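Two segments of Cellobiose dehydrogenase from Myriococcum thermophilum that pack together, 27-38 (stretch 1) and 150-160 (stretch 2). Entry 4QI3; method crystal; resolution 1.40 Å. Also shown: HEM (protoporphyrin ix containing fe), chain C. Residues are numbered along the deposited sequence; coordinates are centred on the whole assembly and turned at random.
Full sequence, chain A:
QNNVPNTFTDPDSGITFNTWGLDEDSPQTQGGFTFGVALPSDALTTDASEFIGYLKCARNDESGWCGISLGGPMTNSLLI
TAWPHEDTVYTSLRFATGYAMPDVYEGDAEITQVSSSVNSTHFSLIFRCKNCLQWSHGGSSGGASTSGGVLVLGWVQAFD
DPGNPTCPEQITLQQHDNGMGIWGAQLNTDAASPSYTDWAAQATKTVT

Stretch 1, residues 27-38: PQTQGGFTFGVA
Stretch 2, residues 150-160: VLVLGWVQAFD

Strand 150-158 faces strand 33-38 across a layer of side chains. The strand axes approach to 9.2 Å and run roughly antiparallel, at 143°. CA atoms pair as Val37 with Leu151 (10.1 Å), Phe35 with Trp155 (8.8 Å) and Thr29 with Gln157 (7.4 Å). Both strands are extended, so alternate residues point toward the partner: Leu151, Leu153, Trp155 and Gln157 against Val37, Phe35 and Phe33.

Leu151 (m, t) sets CD1 4.4 Å from CG1 of Val37 (m), a loose apolar contact. Leu153 (m, t) packs CD1 3.7 Å from CE2 of Phe35 (t). Gly154 lies by the heme; a CB there would clash with HEM CMD. Trp155 (p, chi2 -86°) places CB 3.6 Å from CE1 of Phe33 (t, chi2 -97°). Their rings are near parallel, at 24°, but slid apart and barely overlap. Trp155 CH2 reaches Thr29 CB at 3.7 Å. Val156 (m) points away, with CG1 3.3 Å from HEM C1D.

Gln157 (m, t, chi3 107°) supplies the polar link. Its NE2 donates to Thr29 OG1 (2.9 Å, 164°) and to Gly32 O (3.0 Å, 139°), tying the strand to the loop before Phe33. Gly32 has phi 78°, which favours glycine. Phe159 (m) starts sideways, but its ring end comes nearer, beside Gln30.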

# COMPACT_ATOMS: atom_id res chain seq x y z
N PRO A 27 9.80 -2.77 -18.09
CA PRO A 27 9.49 -1.56 -18.86
C PRO A 27 8.26 -0.83 -18.35
O PRO A 27 7.97 0.29 -18.79
CB PRO A 27 9.24 -2.11 -20.27
CG PRO A 27 8.79 -3.51 -20.06
CD PRO A 27 9.55 -4.01 -18.86
N GLN A 28 7.54 -1.44 -17.40
CA GLN A 28 6.29 -0.87 -16.91
C GLN A 28 6.46 0.27 -15.90
O GLN A 28 5.56 1.07 -15.72
CB GLN A 28 5.41 -1.97 -16.31
CG GLN A 28 5.26 -3.16 -17.23
CD GLN A 28 3.85 -3.71 -17.25
OE1 GLN A 28 3.24 -3.85 -18.31
NE2 GLN A 28 3.32 -4.01 -16.07
N THR A 29 7.62 0.33 -15.25
CA THR A 29 7.88 1.40 -14.31
C THR A 29 9.40 1.55 -14.18
O THR A 29 10.15 0.62 -14.50
CB THR A 29 7.19 1.12 -12.93
OG1 THR A 29 7.22 2.29 -12.12
CG2 THR A 29 7.84 -0.03 -12.20
N GLN A 30 9.85 2.73 -13.77
CA GLN A 30 11.27 2.99 -13.57
C GLN A 30 11.62 2.79 -12.09
O GLN A 30 11.01 3.41 -11.21
CB GLN A 30 11.59 4.41 -13.98
CG GLN A 30 13.07 4.74 -13.83
CD GLN A 30 13.36 6.18 -14.08
OE1 GLN A 30 13.35 6.64 -15.23
NE2 GLN A 30 13.62 6.93 -13.02
N GLY A 31 12.60 1.91 -11.83
CA GLY A 31 13.14 1.68 -10.50
C GLY A 31 12.50 0.53 -9.73
O GLY A 31 12.82 0.29 -8.57
N GLY A 32 11.57 -0.19 -10.36
CA GLY A 32 10.89 -1.28 -9.68
C GLY A 32 9.81 -0.83 -8.74
O GLY A 32 9.72 0.35 -8.35
N PHE A 33 8.96 -1.78 -8.38
CA PHE A 33 7.93 -1.55 -7.39
C PHE A 33 7.60 -2.88 -6.73
O PHE A 33 7.58 -3.91 -7.40
CB PHE A 33 6.69 -0.99 -8.11
CG PHE A 33 5.49 -0.90 -7.24
CD1 PHE A 33 4.53 -1.89 -7.26
CD2 PHE A 33 5.32 0.19 -6.39
CE1 PHE A 33 3.41 -1.82 -6.45
CE2 PHE A 33 4.21 0.28 -5.57
CZ PHE A 33 3.23 -0.73 -5.60
N THR A 34 7.37 -2.86 -5.42
CA THR A 34 6.92 -4.07 -4.74
C THR A 34 5.86 -3.75 -3.71
O THR A 34 5.97 -2.77 -2.97
CB THR A 34 8.09 -4.85 -4.04
OG1 THR A 34 9.15 -5.06 -4.97
CG2 THR A 34 7.62 -6.23 -3.54
N PHE A 35 4.82 -4.58 -3.68
CA PHE A 35 3.80 -4.50 -2.64
C PHE A 35 3.59 -5.87 -2.03
O PHE A 35 3.59 -6.89 -2.74
CB PHE A 35 2.48 -3.96 -3.20
CG PHE A 35 1.37 -3.89 -2.18
CD1 PHE A 35 1.47 -3.03 -1.10
CD2 PHE A 35 0.22 -4.67 -2.31
CE1 PHE A 35 0.46 -2.96 -0.14
CE2 PHE A 35 -0.79 -4.61 -1.35
CZ PHE A 35 -0.67 -3.75 -0.28
N GLY A 36 3.41 -5.93 -0.72
CA GLY A 36 3.15 -7.20 -0.09
C GLY A 36 2.15 -7.09 1.04
O GLY A 36 1.92 -6.01 1.59
N VAL A 37 1.55 -8.22 1.39
CA VAL A 37 0.61 -8.26 2.53
C VAL A 37 0.88 -9.44 3.46
O VAL A 37 1.32 -10.50 3.02
CB VAL A 37 -0.90 -8.28 2.13
CG1 VAL A 37 -1.22 -7.13 1.19
CG2 VAL A 37 -1.30 -9.63 1.52
N ALA A 38 0.62 -9.21 4.75
CA ALA A 38 0.47 -10.27 5.75
C ALA A 38 -0.91 -10.10 6.34
O ALA A 38 -1.35 -8.97 6.61
CB ALA A 38 1.54 -10.13 6.82
N VAL A 150 -7.64 -13.97 -3.65
CA VAL A 150 -7.06 -13.00 -4.59
C VAL A 150 -7.50 -11.60 -4.17
O VAL A 150 -8.62 -11.40 -3.67
CB VAL A 150 -7.48 -13.29 -6.06
CG1 VAL A 150 -8.99 -13.17 -6.25
CG2 VAL A 150 -6.73 -12.36 -7.05
N LEU A 151 -6.59 -10.64 -4.31
CA LEU A 151 -6.93 -9.24 -4.13
C LEU A 151 -6.76 -8.57 -5.49
O LEU A 151 -5.71 -8.69 -6.11
CB LEU A 151 -5.97 -8.58 -3.14
CG LEU A 151 -5.98 -9.14 -1.73
CD1 LEU A 151 -4.92 -8.44 -0.86
CD2 LEU A 151 -7.37 -9.01 -1.12
N VAL A 152 -7.81 -7.91 -5.99
CA VAL A 152 -7.66 -7.12 -7.20
C VAL A 152 -7.13 -5.78 -6.78
O VAL A 152 -7.81 -5.01 -6.09
CB VAL A 152 -9.02 -6.96 -7.92
CG1 VAL A 152 -8.85 -6.21 -9.24
CG2 VAL A 152 -9.61 -8.34 -8.18
N LEU A 153 -5.90 -5.49 -7.21
CA LEU A 153 -5.20 -4.29 -6.75
C LEU A 153 -4.76 -3.43 -7.92
O LEU A 153 -4.53 -3.92 -9.04
CB LEU A 153 -3.95 -4.69 -5.94
CG LEU A 153 -4.25 -5.51 -4.67
CD1 LEU A 153 -2.94 -5.93 -4.06
CD2 LEU A 153 -5.05 -4.65 -3.70
N GLY A 154 -4.62 -2.15 -7.64
CA GLY A 154 -3.97 -1.23 -8.59
C GLY A 154 -2.73 -0.60 -7.97
O GLY A 154 -2.63 -0.48 -6.74
N TRP A 155 -1.77 -0.25 -8.82
CA TRP A 155 -0.60 0.49 -8.37
C TRP A 155 -0.31 1.66 -9.31
O TRP A 155 -0.66 1.62 -10.48
CB TRP A 155 0.66 -0.42 -8.32
CG TRP A 155 1.05 -0.92 -9.65
CD1 TRP A 155 0.57 -2.02 -10.29
CD2 TRP A 155 1.98 -0.30 -10.56
NE1 TRP A 155 1.14 -2.14 -11.54
CE2 TRP A 155 2.01 -1.09 -11.73
CE3 TRP A 155 2.80 0.83 -10.48
CZ2 TRP A 155 2.81 -0.78 -12.82
CZ3 TRP A 155 3.61 1.15 -11.57
CH2 TRP A 155 3.61 0.34 -12.72
N VAL A 156 0.33 2.70 -8.78
CA VAL A 156 0.93 3.76 -9.60
C VAL A 156 2.26 4.18 -8.99
O VAL A 156 2.48 4.03 -7.79
CB VAL A 156 0.02 5.02 -9.69
CG1 VAL A 156 -1.34 4.69 -10.32
CG2 VAL A 156 -0.16 5.66 -8.32
N GLN A 157 3.17 4.68 -9.81
CA GLN A 157 4.31 5.45 -9.30
C GLN A 157 4.37 6.78 -10.02
O GLN A 157 3.80 6.93 -11.10
CB GLN A 157 5.63 4.70 -9.48
CG GLN A 157 5.69 3.40 -8.68
CD GLN A 157 7.10 2.96 -8.33
OE1 GLN A 157 7.52 3.07 -7.16
NE2 GLN A 157 7.83 2.44 -9.31
N ALA A 158 5.07 7.74 -9.43
CA ALA A 158 5.14 9.09 -9.99
C ALA A 158 6.50 9.69 -9.73
O ALA A 158 7.16 9.34 -8.74
CB ALA A 158 4.09 9.96 -9.34
N PHE A 159 6.90 10.63 -10.59
CA PHE A 159 8.23 11.23 -10.51
C PHE A 159 8.33 12.49 -9.62
O PHE A 159 9.40 12.81 -9.11
CB PHE A 159 8.74 11.57 -11.92
CG PHE A 159 9.07 10.35 -12.75
CD1 PHE A 159 8.66 10.27 -14.08
CD2 PHE A 159 9.79 9.29 -12.23
CE1 PHE A 159 8.97 9.15 -14.86
CE2 PHE A 159 10.10 8.17 -13.00
CZ PHE A 159 9.69 8.12 -14.33
N ASP A 160 7.23 13.21 -9.43
CA ASP A 160 7.33 14.47 -8.67
C ASP A 160 7.01 14.25 -7.20
O ASP A 160 6.25 13.35 -6.87
CB ASP A 160 6.39 15.53 -9.26
CG ASP A 160 6.79 15.96 -10.68
OD1 ASP A 160 7.98 16.28 -10.92
OD2 ASP A 160 5.91 15.98 -11.57
CHA HEM C . -5.25 5.77 -13.65
CHB HEM C . -5.43 10.70 -12.92
CHC HEM C . -3.75 10.18 -8.40
CHD HEM C . -4.40 5.24 -8.87
C1A HEM C . -5.47 7.18 -13.83
C2A HEM C . -5.96 7.74 -15.11
C3A HEM C . -6.02 9.20 -14.90
C4A HEM C . -5.54 9.39 -13.51
CMA HEM C . -6.47 10.25 -15.90
CAA HEM C . -6.33 6.95 -16.33
CBA HEM C . -5.06 6.78 -17.16
CGA HEM C . -5.36 5.92 -18.37
O1A HEM C . -6.46 5.33 -18.45
O2A HEM C . -4.48 5.82 -19.24
C1B HEM C . -4.92 11.02 -11.61
C2B HEM C . -4.69 12.40 -11.19
C3B HEM C . -4.17 12.23 -9.85
C4B HEM C . -4.18 10.78 -9.66
CMB HEM C . -4.90 13.63 -12.00
CAB HEM C . -3.70 13.24 -8.87
CBB HEM C . -4.05 14.50 -8.92
C1C HEM C . -3.89 8.77 -8.09
C2C HEM C . -3.64 8.25 -6.73
C3C HEM C . -3.82 6.80 -6.88
C4C HEM C . -4.15 6.55 -8.30
CMC HEM C . -3.31 9.03 -5.48
CAC HEM C . -3.73 5.76 -5.84
CBC HEM C . -3.00 5.84 -4.73
C1D HEM C . -4.64 4.98 -10.29
C2D HEM C . -4.68 3.59 -10.75
C3D HEM C . -4.93 3.73 -12.17
C4D HEM C . -5.02 5.19 -12.34
CMD HEM C . -4.52 2.34 -9.93
CAD HEM C . -5.07 2.65 -13.19
CBD HEM C . -6.49 2.06 -13.14
CGD HEM C . -7.56 2.99 -13.66
O1D HEM C . -8.52 3.27 -12.90
O2D HEM C . -7.48 3.45 -14.83
NA HEM C . -5.10 8.18 -12.85
NB HEM C . -4.60 10.06 -10.73
NC HEM C . -4.11 7.74 -9.11
ND HEM C . -4.81 5.94 -11.23
FE HEM C . -4.83 8.01 -10.91